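Local coordinates for protein extracellular ligand-binding receptor (Desulfohalobium retbaense DSM 5692, PDB 5ERE) that probably senses small solutes as an extracellular receptor, binding 2-oxo-4-methylpentanoic acid in a periplasmic-binding-protein module and cytosine in a separate site of its sensor part, at residues 110-115 and 136-141; 93-98 and 208-213. All coordinates share one frame; numbering follows the deposited sequence.

Contact 1: 110-115 and 136-141; sequences VGVQQE and NNLGSS. With COI (2-oxo-4-methylpentanoic acid), chain B; EDO (1,2-ethanediol), chain G.
Val112 meets Leu138 and Ser141 near the N-terminal ends of helices 112-123 and 137-149. Its methyl CG2 does most of the touching. With CG1 anti to the backbone N (chi1 179°), CG2 lies anti to the carbonyl carbon and reaches the neighbouring helix. Val112 CG2 lies 4.1 Å from Leu138 CD1. Val112 CG2 is 3.9 Å from Ser141 OG. The valine and leucine side chains cross obliquely. No hydrogen bond joins the segments.

The tight part is the buried packing round Val112 and the close approach of Leu138 to the ligand. Leu138 CD1 lies 3.6 Å from O2 of 2-oxo-4-methylpentanoic acid. Leu138 CD2 is 3.7 Å from the ligand C1. Both methyls therefore border the carboxylate. Ala95 packs on both Val112 and Leu138, and Trp142 and Met145 also pack on Val112. Asn136 caps helix 137-149: its OD1 accepts a weak, nearly straight bond from Gly139 N (168°) and a weak, more bent one from Leu138 N.

The other side is more open. Ser141 is the partly exposed end of the contact, though it still touches Val112 CG2. Gln113 is exposed, with an extended side chain. A 1,2-ethanediol molecule, probably from the crystallisation liquor, sits by the first turn of helix 112-123. The ethanediol O1 accepts from Gln113 N at 2.8 Å.

Strand 106-107 belongs to the parallel sheet of one lobe and strand 129-134 to the mixed sheet of the other, with helix 112-123 between them in sequence. This contact thus lies where the chain passes between the two lobes, beside the ligand cleft of a leucine-binding-protein type receptor.

Contact 2: 93-98 and 208-213; sequences GSAALK and GTRPIQ. With COI (2-oxo-4-methylpentanoic acid), chain B; EDO (1,2-ethanediol), chain G.
Arg210 touches Ala95 and, more distantly, Gly93, beside bound 2-oxo-4-methylpentanoic acid; these three residues have the most surface buried here. The arginine carries the largest share. Its chain leaves the backbone extended and bends at chi3 (46°), which turns the guanidinium onto the ligand. Arg210 NH2 donates to the carboxylate O2 of the ligand at 2.8 Å. Arg210 NH1 donates to the ligand keto O3 at 3.0 Å. NH2 also makes a weak bond to O3. The ligand C1 lies in the guanidinium plane, at its edge. Over one face stands Pro211 CG, 3.7 Å above the plane and offset toward the rim.

Towards the ligand and Arg210, Ala95 uses its N and its CB. Ala95 N donates to ligand O2 at 2.8 Å (159°), so this oxygen is gripped from both segments. Ala95 CB packs obliquely against the guanidinium, 3.4 Å from Arg210 NH2.

Gly93 CA is 4.3 Å from Arg210 NH1. Gly93 O comes within 2.9 Å of ligand C1, while Gly93 N bonds to Glu258.

The positive guanidinium probably offsets the carboxylate charge in this buried place. The two loops, each following a strand of a different sheet, form part of the keto-acid pocket between the lobes of a periplasmic binding protein.

Contacts 1 and 2 have centres 6 Å apart and line the same pocket. Contact 1 gives the ligand an apolar neighbour, whereas contact 2 supplies polar partners; Ser72 OG adds another hydrogen bond to the ligand. Two probable hydrogen bonds tie the contacts together. Val112 N lies 3.1 Å from Ala95 O, on the same residue whose N binds the ligand. Glu115 OE2 lies 2.8 Å from Arg210 N, and so acts in the second shell, where it may help position the arginine backbone. The 1,2-ethanediol touches 110-115 and 93-98. Along the chain, contact 1 is nested within the loop closed by contact 2.

Contact 1: 110-115 and 136-141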
loop_
_atom_site.group_PDB
_atom_site.type_symbol
_atom_site.label_atom_id
_atom_site.label_comp_id
_atom_site.label_asym_id
_atom_site.label_seq_id
_atom_site.Cartn_x
_atom_site.Cartn_y
_atom_site.Cartn_z
ATOM N N VAL A 110 8.802 8.242 1.019
ATOM C CA VAL A 110 7.881 7.280 1.592
ATOM C C VAL A 110 8.664 6.227 2.380
ATOM O O VAL A 110 9.697 5.730 1.931
ATOM C CB VAL A 110 7.003 6.612 0.517
ATOM C CG1 VAL A 110 6.260 5.394 1.074
ATOM C CG2 VAL A 110 5.971 7.607 -0.027
ATOM N N GLY A 111 8.140 5.896 3.554
ATOM C CA GLY A 111 8.813 4.989 4.465
ATOM C C GLY A 111 8.886 3.505 4.104
ATOM O O GLY A 111 8.089 2.991 3.324
ATOM N N VAL A 112 9.837 2.806 4.718
ATOM C CA VAL A 112 9.968 1.335 4.544
ATOM C C VAL A 112 8.654 0.599 4.817
ATOM O O VAL A 112 8.240 -0.249 4.034
ATOM C CB VAL A 112 11.076 0.746 5.470
ATOM C CG1 VAL A 112 11.191 -0.780 5.300
ATOM C CG2 VAL A 112 12.388 1.377 5.142
ATOM N N GLN A 113 7.950 0.989 5.868
ATOM C CA GLN A 113 6.725 0.294 6.252
ATOM C C GLN A 113 5.698 0.302 5.141
ATOM O O GLN A 113 5.115 -0.738 4.806
ATOM C CB GLN A 113 6.080 0.914 7.494
ATOM C CG GLN A 113 4.918 0.042 7.998
ATOM C CD GLN A 113 4.309 0.519 9.298
ATOM O OE1 GLN A 113 4.998 1.058 10.159
ATOM N NE2 GLN A 113 3.006 0.315 9.448
ATOM N N GLN A 114 5.494 1.478 4.550
ATOM C CA GLN A 114 4.494 1.599 3.507
ATOM C C GLN A 114 4.927 0.801 2.294
ATOM O O GLN A 114 4.132 0.078 1.745
ATOM C CB GLN A 114 4.258 3.073 3.107
ATOM N N GLU A 115 6.182 0.960 1.884
ATOM C CA GLU A 115 6.670 0.328 0.672
ATOM C C GLU A 115 6.693 -1.199 0.862
ATOM O O GLU A 115 6.369 -1.959 -0.060
ATOM C CB GLU A 115 8.076 0.844 0.286
ATOM C CG GLU A 115 8.568 0.244 -1.038
ATOM C CD GLU A 115 9.916 0.763 -1.506
ATOM O OE1 GLU A 115 10.589 1.482 -0.744
ATOM O OE2 GLU A 115 10.309 0.450 -2.656
ATOM N N ASN A 136 23.368 -0.936 6.391
ATOM C CA ASN A 136 23.103 0.312 7.072
ATOM C C ASN A 136 21.660 0.275 7.527
ATOM O O ASN A 136 20.988 -0.728 7.307
ATOM C CB ASN A 136 23.382 1.509 6.152
ATOM C CG ASN A 136 22.726 1.372 4.794
ATOM O OD1 ASN A 136 21.540 1.064 4.689
ATOM N ND2 ASN A 136 23.500 1.594 3.747
ATOM N N ASN A 137 21.158 1.356 8.132
ATOM C CA ASN A 137 19.830 1.279 8.723
ATOM C C ASN A 137 18.701 1.113 7.665
ATOM O O ASN A 137 17.605 0.677 8.002
ATOM C CB ASN A 137 19.562 2.498 9.630
ATOM C CG ASN A 137 19.439 3.827 8.843
ATOM O OD1 ASN A 137 20.009 3.981 7.776
ATOM N ND2 ASN A 137 18.730 4.791 9.408
ATOM N N LEU A 138 18.955 1.400 6.390
ATOM C CA LEU A 138 17.945 1.082 5.388
ATOM C C LEU A 138 17.869 -0.435 5.191
ATOM O O LEU A 138 16.785 -1.010 5.188
ATOM C CB LEU A 138 18.229 1.774 4.038
ATOM C CG LEU A 138 17.191 1.489 2.930
ATOM C CD1 LEU A 138 15.864 2.214 3.163
ATOM C CD2 LEU A 138 17.710 1.859 1.545
ATOM N N GLY A 139 19.014 -1.072 4.981
ATOM C CA GLY A 139 19.053 -2.520 4.836
ATOM C C GLY A 139 18.445 -3.205 6.045
ATOM O O GLY A 139 17.570 -4.063 5.932
ATOM N N SER A 140 18.882 -2.798 7.222
ATOM C CA SER A 140 18.483 -3.512 8.432
ATOM C C SER A 140 16.985 -3.303 8.679
ATOM O O SER A 140 16.284 -4.193 9.149
ATOM C CB SER A 140 19.321 -3.048 9.623
ATOM O OG SER A 140 18.922 -1.759 10.039
ATOM N N SER A 141 16.471 -2.135 8.320
ATOM C CA SER A 141 15.048 -1.892 8.502
ATOM C C SER A 141 14.204 -2.786 7.591
ATOM O O SER A 141 13.195 -3.342 8.020
ATOM C CB SER A 141 14.732 -0.407 8.258
ATOM O OG SER A 141 13.394 -0.148 8.586
HETATM C C1 COI B . 17.354 5.547 1.611
HETATM O O1 COI B . 18.065 5.585 2.649
HETATM O O2 COI B . 16.105 5.425 1.658
HETATM C C2 COI B . 18.027 5.714 0.291
HETATM O O3 COI B . 17.381 5.648 -0.738
HETATM C C3 COI B . 19.509 5.999 0.342
HETATM C C4 COI B . 20.087 5.963 -1.027
HETATM C C5 COI B . 21.342 6.809 -1.008
HETATM C C6 COI B . 20.351 4.491 -1.311
HETATM C C1 EDO G . 9.138 3.897 8.500
HETATM O O1 EDO G . 9.047 2.611 7.871
HETATM C C2 EDO G . 10.612 4.184 8.699
HETATM O O2 EDO G . 10.905 5.534 8.325
#

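Contact 2: 93-98 and 208-213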
loop_
_atom_site.group_PDB
_atom_site.type_symbol
_atom_site.label_atom_id
_atom_site.label_comp_id
_atom_site.label_asym_id
_atom_site.label_seq_id
_atom_site.Cartn_x
_atom_site.Cartn_y
_atom_site.Cartn_z
ATOM N N GLY A 93 15.745 10.990 0.024
ATOM C CA GLY A 93 16.344 9.655 -0.118
ATOM C C GLY A 93 16.483 8.962 1.236
ATOM O O GLY A 93 17.553 8.441 1.604
ATOM N N SER A 94 15.402 8.964 2.001
ATOM C CA SER A 94 15.467 8.539 3.401
ATOM C C SER A 94 14.284 7.672 3.830
ATOM O O SER A 94 13.554 8.058 4.744
ATOM C CB SER A 94 15.524 9.761 4.330
ATOM O OG SER A 94 16.721 10.511 4.208
ATOM N N ALA A 95 14.080 6.500 3.222
ATOM C CA ALA A 95 12.945 5.651 3.660
ATOM C C ALA A 95 13.014 5.104 5.121
ATOM O O ALA A 95 11.984 4.754 5.693
ATOM C CB ALA A 95 12.783 4.501 2.739
ATOM N N ALA A 96 14.198 4.975 5.710
ATOM C CA ALA A 96 14.287 4.383 7.070
ATOM C C ALA A 96 14.644 5.455 8.100
ATOM O O ALA A 96 15.437 5.240 8.999
ATOM C CB ALA A 96 15.307 3.206 7.123
ATOM N N LEU A 97 14.019 6.611 7.977
ATOM C CA LEU A 97 14.156 7.663 8.975
ATOM C C LEU A 97 13.591 7.228 10.337
ATOM O O LEU A 97 12.469 6.721 10.423
ATOM C CB LEU A 97 13.442 8.938 8.495
ATOM C CG LEU A 97 13.295 10.047 9.536
ATOM C CD1 LEU A 97 14.656 10.617 9.904
ATOM C CD2 LEU A 97 12.364 11.151 9.012
ATOM N N LYS A 98 14.365 7.456 11.399
ATOM C CA LYS A 98 13.893 7.208 12.758
ATOM C C LYS A 98 13.616 8.539 13.477
ATOM O O LYS A 98 14.533 9.324 13.711
ATOM C CB LYS A 98 14.923 6.360 13.527
ATOM N N GLY A 208 13.413 -5.988 -5.977
ATOM C CA GLY A 208 14.061 -4.842 -5.369
ATOM C C GLY A 208 13.056 -3.785 -4.991
ATOM O O GLY A 208 11.850 -4.023 -5.051
ATOM N N THR A 209 13.576 -2.630 -4.585
ATOM C CA THR A 209 12.772 -1.540 -4.017
ATOM C C THR A 209 13.176 -0.225 -4.702
ATOM O O THR A 209 14.011 -0.214 -5.623
ATOM C CB THR A 209 12.952 -1.454 -2.464
ATOM O OG1 THR A 209 14.289 -1.077 -2.135
ATOM C CG2 THR A 209 12.619 -2.806 -1.780
ATOM N N ARG A 210 12.622 0.886 -4.221
ATOM C CA ARG A 210 12.712 2.188 -4.905
ATOM C C ARG A 210 14.103 2.569 -5.458
ATOM O O ARG A 210 14.220 2.933 -6.609
ATOM C CB ARG A 210 12.188 3.286 -3.933
ATOM C CG ARG A 210 12.509 4.738 -4.334
ATOM C CD ARG A 210 12.120 5.722 -3.151
ATOM N NE ARG A 210 12.629 5.166 -1.900
ATOM C CZ ARG A 210 13.841 5.371 -1.409
ATOM N NH1 ARG A 210 14.686 6.167 -2.019
ATOM N NH2 ARG A 210 14.220 4.752 -0.291
ATOM N N PRO A 211 15.166 2.482 -4.647
ATOM C CA PRO A 211 16.531 2.847 -5.056
ATOM C C PRO A 211 17.112 2.083 -6.246
ATOM O O PRO A 211 18.087 2.547 -6.844
ATOM C CB PRO A 211 17.357 2.520 -3.804
ATOM C CG PRO A 211 16.380 2.596 -2.702
ATOM C CD PRO A 211 15.156 1.990 -3.261
ATOM N N ILE A 212 16.540 0.936 -6.589
ATOM C CA ILE A 212 17.180 0.051 -7.572
ATOM C C ILE A 212 17.011 0.530 -9.033
ATOM O O ILE A 212 17.704 0.058 -9.934
ATOM C CB ILE A 212 16.640 -1.393 -7.400
ATOM C CG1 ILE A 212 17.655 -2.437 -7.899
ATOM C CG2 ILE A 212 15.330 -1.570 -8.110
ATOM C CD1 ILE A 212 17.331 -3.838 -7.407
ATOM N N GLN A 213 16.149 1.513 -9.274
ATOM C CA GLN A 213 15.903 1.947 -10.664
ATOM C C GLN A 213 16.990 2.916 -11.135
ATOM O O GLN A 213 16.769 4.115 -11.223
ATOM C CB GLN A 213 14.522 2.609 -10.832
ATOM C CG GLN A 213 14.197 2.883 -12.318
ATOM C CD GLN A 213 12.846 3.535 -12.543
ATOM O OE1 GLN A 213 11.807 2.882 -12.445
ATOM N NE2 GLN A 213 12.847 4.838 -12.830
HETATM C C1 COI B . 17.354 5.547 1.611
HETATM O O1 COI B . 18.065 5.585 2.649
HETATM O O2 COI B . 16.105 5.425 1.658
HETATM C C2 COI B . 18.027 5.714 0.291
HETATM O O3 COI B . 17.381 5.648 -0.738
HETATM C C3 COI B . 19.509 5.999 0.342
HETATM C C4 COI B . 20.087 5.963 -1.027
HETATM C C5 COI B . 21.342 6.809 -1.008
HETATM C C6 COI B . 20.351 4.491 -1.311
HETATM C C1 EDO G . 9.138 3.897 8.500
HETATM O O1 EDO G . 9.047 2.611 7.871
HETATM C C2 EDO G . 10.612 4.184 8.699
HETATM O O2 EDO G . 10.905 5.534 8.325
#